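Local coordinates for protein AgaA (Rhizobium radiobacter, PDB 6HLX) that binds the opine agropinic acid in the periplasm as the substrate-binding component of an ABC transporter that imports it into the bacterium, at residues G2-G7 and L478-T483; G10-L15 and R170-K175. All blocks are in the same frame, centred on the assembly; numbering follows the deposited sequence.

Contact 1: residues G2-G7 and L478-T483; sequences GTLYFG and LSIENT. With ACT (acetate ion), chain M.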
loop_
_atom_site.group_PDB
_atom_site.type_symbol
_atom_site.label_atom_id
_atom_site.label_comp_id
_atom_site.label_asym_id
_atom_site.label_seq_id
_atom_site.Cartn_x
_atom_site.Cartn_y
_atom_site.Cartn_z
ATOM N N GLY A 2 -11.284 -15.702 23.421
ATOM C CA GLY A 2 -10.774 -16.557 22.360
ATOM C C GLY A 2 -9.556 -15.977 21.676
ATOM O O GLY A 2 -9.254 -14.783 21.815
ATOM N N THR A 3 -8.852 -16.846 20.939
ATOM C CA THR A 3 -7.631 -16.516 20.212
ATOM C C THR A 3 -7.884 -16.770 18.721
ATOM O O THR A 3 -8.630 -17.698 18.379
ATOM C CB THR A 3 -6.470 -17.349 20.816
ATOM O OG1 THR A 3 -6.309 -16.994 22.196
ATOM C CG2 THR A 3 -5.152 -17.166 20.095
ATOM N N LEU A 4 -7.240 -15.996 17.857
ATOM C CA LEU A 4 -7.386 -16.192 16.424
ATOM C C LEU A 4 -5.996 -16.378 15.819
ATOM O O LEU A 4 -5.070 -15.651 16.177
ATOM C CB LEU A 4 -8.110 -14.983 15.804
ATOM C CG LEU A 4 -8.489 -15.109 14.312
ATOM C CD1 LEU A 4 -9.815 -14.467 14.025
ATOM C CD2 LEU A 4 -7.404 -14.530 13.425
ATOM N N TYR A 5 -5.858 -17.356 14.916
ATOM C CA TYR A 5 -4.596 -17.599 14.203
ATOM C C TYR A 5 -4.816 -17.059 12.790
ATOM O O TYR A 5 -5.770 -17.469 12.100
ATOM C CB TYR A 5 -4.258 -19.092 14.162
ATOM C CG TYR A 5 -3.993 -19.749 15.512
ATOM C CD1 TYR A 5 -3.708 -18.985 16.646
ATOM C CD2 TYR A 5 -3.994 -21.131 15.644
ATOM C CE1 TYR A 5 -3.484 -19.584 17.888
ATOM C CE2 TYR A 5 -3.731 -21.741 16.875
ATOM C CZ TYR A 5 -3.444 -20.964 17.985
ATOM O OH TYR A 5 -3.174 -21.568 19.200
ATOM N N PHE A 6 -3.940 -16.136 12.384
ATOM C CA PHE A 6 -4.054 -15.419 11.110
ATOM C C PHE A 6 -2.841 -15.786 10.246
ATOM O O PHE A 6 -1.706 -15.481 10.609
ATOM C CB PHE A 6 -4.054 -13.921 11.418
ATOM C CG PHE A 6 -4.488 -12.973 10.317
ATOM C CD1 PHE A 6 -3.756 -12.864 9.132
ATOM C CD2 PHE A 6 -5.596 -12.149 10.487
ATOM C CE1 PHE A 6 -4.141 -11.952 8.134
ATOM C CE2 PHE A 6 -5.958 -11.218 9.506
ATOM C CZ PHE A 6 -5.241 -11.132 8.335
ATOM N N GLY A 7 -3.099 -16.438 9.126
ATOM C CA GLY A 7 -2.052 -16.862 8.218
ATOM C C GLY A 7 -1.667 -15.741 7.276
ATOM O O GLY A 7 -2.418 -15.423 6.348
ATOM N N LEU A 478 -6.752 -3.442 10.078
ATOM C CA LEU A 478 -7.427 -2.573 11.060
ATOM C C LEU A 478 -8.696 -3.235 11.620
ATOM O O LEU A 478 -9.034 -3.045 12.797
ATOM C CB LEU A 478 -7.862 -1.264 10.388
ATOM C CG LEU A 478 -6.788 -0.196 10.256
ATOM C CD1 LEU A 478 -7.210 0.891 9.231
ATOM C CD2 LEU A 478 -6.517 0.453 11.623
ATOM N N SER A 479 -9.417 -3.996 10.774
ATOM C CA SER A 479 -10.689 -4.600 11.168
ATOM C C SER A 479 -10.539 -5.736 12.217
ATOM O O SER A 479 -11.552 -6.237 12.716
ATOM C CB SER A 479 -11.468 -5.067 9.938
ATOM O OG SER A 479 -10.942 -6.283 9.427
ATOM N N ILE A 480 -9.281 -6.136 12.554
ATOM C CA ILE A 480 -9.082 -7.192 13.573
ATOM C C ILE A 480 -9.677 -6.773 14.935
ATOM O O ILE A 480 -10.009 -7.630 15.746
ATOM C CB ILE A 480 -7.580 -7.604 13.683
ATOM C CG1 ILE A 480 -7.394 -9.020 14.365
ATOM C CG2 ILE A 480 -6.721 -6.525 14.366
ATOM C CD1 ILE A 480 -7.783 -10.226 13.434
ATOM N N GLU A 481 -9.813 -5.460 15.187
ATOM C CA GLU A 481 -10.381 -5.016 16.467
ATOM C C GLU A 481 -11.875 -5.346 16.598
ATOM O O GLU A 481 -12.422 -5.251 17.695
ATOM C CB GLU A 481 -10.141 -3.520 16.694
ATOM C CG GLU A 481 -10.923 -2.596 15.769
ATOM C CD GLU A 481 -10.779 -1.123 16.110
ATOM O OE1 GLU A 481 -10.114 -0.815 17.120
ATOM O OE2 GLU A 481 -11.340 -0.277 15.381
ATOM N N ASN A 482 -12.542 -5.649 15.471
ATOM C CA ASN A 482 -13.976 -5.984 15.445
ATOM C C ASN A 482 -14.206 -7.476 15.260
ATOM O O ASN A 482 -15.353 -7.924 15.225
ATOM C CB ASN A 482 -14.614 -5.294 14.243
ATOM C CG ASN A 482 -14.478 -3.794 14.256
ATOM O OD1 ASN A 482 -14.560 -3.149 15.309
ATOM N ND2 ASN A 482 -14.293 -3.221 13.078
ATOM N N THR A 483 -13.134 -8.214 15.001
ATOM C CA THR A 483 -13.225 -9.640 14.683
ATOM C C THR A 483 -13.582 -10.466 15.914
ATOM O O THR A 483 -13.090 -10.192 17.006
ATOM C CB THR A 483 -11.937 -10.080 13.988
ATOM O OG1 THR A 483 -11.716 -9.195 12.863
ATOM C CG2 THR A 483 -11.997 -11.543 13.511
HETATM C C ACT M . -14.475 -18.569 24.456
HETATM O O ACT M . -15.225 -18.518 23.449
HETATM O OXT ACT M . -13.315 -18.084 24.522
HETATM C CH3 ACT M . -15.034 -19.278 25.716
#

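Contact 2: residues G10-L15 and R170-K175; sequences GEPSTL and REITVK. With ZN (zinc ion), chain N.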
loop_
_atom_site.group_PDB
_atom_site.type_symbol
_atom_site.label_atom_id
_atom_site.label_comp_id
_atom_site.label_asym_id
_atom_site.label_seq_id
_atom_site.Cartn_x
_atom_site.Cartn_y
_atom_site.Cartn_z
ATOM N N GLY A 10 3.569 -13.688 4.373
ATOM C CA GLY A 10 5.001 -13.585 4.614
ATOM C C GLY A 10 5.339 -13.073 5.993
ATOM O O GLY A 10 4.478 -12.548 6.701
ATOM N N GLU A 11 6.623 -13.135 6.318
ATOM C CA GLU A 11 7.125 -12.599 7.567
ATOM C C GLU A 11 7.504 -11.130 7.343
ATOM O O GLU A 11 8.269 -10.835 6.422
ATOM C CB GLU A 11 8.350 -13.410 8.026
ATOM C CG GLU A 11 9.033 -12.857 9.262
ATOM C CD GLU A 11 10.010 -13.813 9.931
ATOM O OE1 GLU A 11 10.226 -13.677 11.156
ATOM O OE2 GLU A 11 10.560 -14.701 9.239
ATOM N N PRO A 12 7.034 -10.195 8.193
ATOM C CA PRO A 12 7.431 -8.785 7.993
ATOM C C PRO A 12 8.948 -8.613 8.108
ATOM O O PRO A 12 9.585 -9.156 9.029
ATOM C CB PRO A 12 6.737 -8.059 9.155
ATOM C CG PRO A 12 5.510 -8.927 9.450
ATOM C CD PRO A 12 6.059 -10.337 9.292
ATOM N N SER A 13 9.535 -7.866 7.170
ATOM C CA SER A 13 10.976 -7.576 7.203
ATOM C C SER A 13 11.277 -6.642 8.388
ATOM O O SER A 13 12.364 -6.696 8.965
ATOM C CB SER A 13 11.404 -6.919 5.895
ATOM O OG SER A 13 10.659 -5.729 5.707
ATOM N N THR A 14 10.279 -5.821 8.774
ATOM C CA THR A 14 10.364 -4.899 9.909
ATOM C C THR A 14 8.984 -4.437 10.361
ATOM O O THR A 14 8.041 -4.409 9.568
ATOM C CB THR A 14 11.254 -3.668 9.597
ATOM O OG1 THR A 14 11.415 -2.918 10.816
ATOM C CG2 THR A 14 10.679 -2.762 8.490
ATOM N N LEU A 15 8.878 -4.062 11.644
ATOM C CA LEU A 15 7.660 -3.454 12.154
ATOM C C LEU A 15 7.910 -1.943 12.374
ATOM O O LEU A 15 7.024 -1.245 12.858
ATOM C CB LEU A 15 7.176 -4.135 13.433
ATOM C CG LEU A 15 6.655 -5.574 13.260
ATOM C CD1 LEU A 15 6.203 -6.139 14.613
ATOM C CD2 LEU A 15 5.475 -5.617 12.266
ATOM N N ARG A 170 8.394 -17.893 12.272
ATOM C CA ARG A 170 7.172 -18.604 12.625
ATOM C C ARG A 170 5.971 -17.697 12.853
ATOM O O ARG A 170 4.958 -17.854 12.160
ATOM C CB ARG A 170 7.407 -19.529 13.841
ATOM C CG ARG A 170 6.134 -20.191 14.343
ATOM C CD ARG A 170 6.366 -21.335 15.326
ATOM N NE ARG A 170 5.093 -21.855 15.848
ATOM C CZ ARG A 170 4.288 -22.692 15.189
ATOM N NH1 ARG A 170 3.143 -23.085 15.728
ATOM N NH2 ARG A 170 4.620 -23.132 13.978
ATOM N N GLU A 171 6.041 -16.804 13.861
ATOM C CA GLU A 171 4.873 -15.967 14.138
ATOM C C GLU A 171 5.155 -14.746 14.994
ATOM O O GLU A 171 6.157 -14.691 15.705
ATOM C CB GLU A 171 3.759 -16.797 14.827
ATOM C CG GLU A 171 4.121 -17.310 16.216
ATOM C CD GLU A 171 2.965 -17.969 16.953
ATOM O OE1 GLU A 171 1.886 -18.156 16.340
ATOM O OE2 GLU A 171 3.145 -18.303 18.141
ATOM N N ILE A 172 4.211 -13.801 14.961
ATOM C CA ILE A 172 4.160 -12.657 15.877
ATOM C C ILE A 172 2.867 -12.839 16.673
ATOM O O ILE A 172 1.810 -13.064 16.070
ATOM C CB ILE A 172 4.162 -11.293 15.145
ATOM C CG1 ILE A 172 5.556 -11.008 14.521
ATOM C CG2 ILE A 172 3.710 -10.149 16.094
ATOM C CD1 ILE A 172 5.550 -9.969 13.389
ATOM N N THR A 173 2.945 -12.778 18.006
ATOM C CA THR A 173 1.760 -12.875 18.863
ATOM C C THR A 173 1.458 -11.501 19.466
ATOM O O THR A 173 2.368 -10.789 19.898
ATOM C CB THR A 173 1.910 -13.970 19.936
ATOM O OG1 THR A 173 2.292 -15.210 19.330
ATOM C CG2 THR A 173 0.635 -14.162 20.766
ATOM N N VAL A 174 0.178 -11.121 19.469
ATOM C CA VAL A 174 -0.279 -9.864 20.059
ATOM C C VAL A 174 -1.396 -10.211 21.044
ATOM O O VAL A 174 -2.105 -11.210 20.835
ATOM C CB VAL A 174 -0.699 -8.807 19.015
ATOM C CG1 VAL A 174 0.451 -8.524 18.030
ATOM C CG2 VAL A 174 -1.971 -9.232 18.280
ATOM N N LYS A 175 -1.559 -9.396 22.100
ATOM C CA LYS A 175 -2.545 -9.662 23.154
ATOM C C LYS A 175 -3.418 -8.438 23.354
ATOM O O LYS A 175 -2.940 -7.317 23.211
ATOM C CB LYS A 175 -1.842 -9.949 24.495
ATOM C CG LYS A 175 -1.059 -11.250 24.547
ATOM C CD LYS A 175 -0.423 -11.452 25.929
ATOM C CE LYS A 175 0.449 -12.683 25.952
ATOM N NZ LYS A 175 -0.148 -13.763 26.777
HETATM ZN ZN ZN N . 1.075 -19.050 18.277
#

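Contact 1: residues G2-G7 and L478-T483
With CG1 of Ile480 turned anti to the backbone N (chi1 -160°), its terminal CD1 reaches the face of strand 3-8 from which Leu4 and Phe6 emerge. Both strand residues point toward the 3-10 segment, and each holds CG anti to its own N, beside its carbonyl carbon. Here two distant pieces of chain are joined by apolar contacts between side chains, with no hydrogen bond between them. Ile480 CD1 comes to the edge of the Phe6 ring, near its plane, at 4.1 Å from CD2. The same methyl lies 4.3 Å from Leu4 CD2, while the other branch of Leu4 serves a second partner: CD1 packs 3.7 Å from CG2 of Thr483, the two side chains crossing at about a right angle. Thr483 divides its duties, for its hydroxyl turns back to its own segment. OG1 donates to Ser479 O at 3.0 Å, from above the carbonyl plane, while the backbone N of Asn482 reaches that oxygen from the opposite face. Two donors thus grip one carbonyl of the 3-10 segment, and the grip fixes the rotation of Thr483 that presents its methyl to Leu4. At Gly2, the first residue of the model, the backbone N makes a weak bond to an acetate, probably from the crystallisation liquor. Ile480 also touches Val191 and Tyr193 of strand 190-195, and Ala31 of helix 23-32. Such a 3-10 turn near the C terminus, packed on the first strand of a mixed sheet, brings the two chain ends into one lobe of this two-lobed periplasmic binding protein.

Contact 2: residues G10-L15 and R170-K175
The loop after strand 3-8 packs here on part of one face of the mixed sheet that contains this first strand, with Ile172 of strand 171-176 meeting Pro12 and Leu15. The contact is apolar and centres on a single methyl, CD1 of Ile172. Pro12 turns the CG and CD side of its ring to it, CG standing 4.1 Å from Ile172 CD1. Leu15 CD1 comes to the same methyl at 4.1 Å, these two side chains reaching toward each other tip to tip. Ile172 CG1 lies anti to the carbonyl carbon (chi1 -71°), which carries CD1 out toward the loop. The strand opens with a classic beta bulge, in which Arg170 and Glu171 both face one residue of strand 161-167. Glu171 points away from the loop, and its carboxylate binds a zinc ion through both oxygens, OE1 at 2.3 Å and OE2 at 2.2 Å from the metal, with His192 of strand 190-195 as a further ligand. Trp166 of strand 161-167 and Val28 of helix 23-32 both touch Leu15 and Ile172, while Glu11 OE1 accepts hydrogen bonds from Trp166 NE1 and Gly169 N.

In the fold
Contacts 1 and 2, whose centres lie 14 Å apart, share one mixed sheet, and the chain runs from strand 3-8 of the first almost directly into loop 10-15 of the second. Strand 190-195 sits between strands 3-8 and 171-176, and helix 23-32 touches side chains of both contacts. Zinc sites fringe the region: the Leu4 side chain is about 6 Å from a zinc ion, probably the one bound by Asp212 with His488 and His490 of the C-terminal histidine run, evidently a tag, while Glu171 and His192 hold another. Neither contact meets agropinic acid, which is about 10 Å from the Pro12 side chain and about 12 Å from that of Phe6.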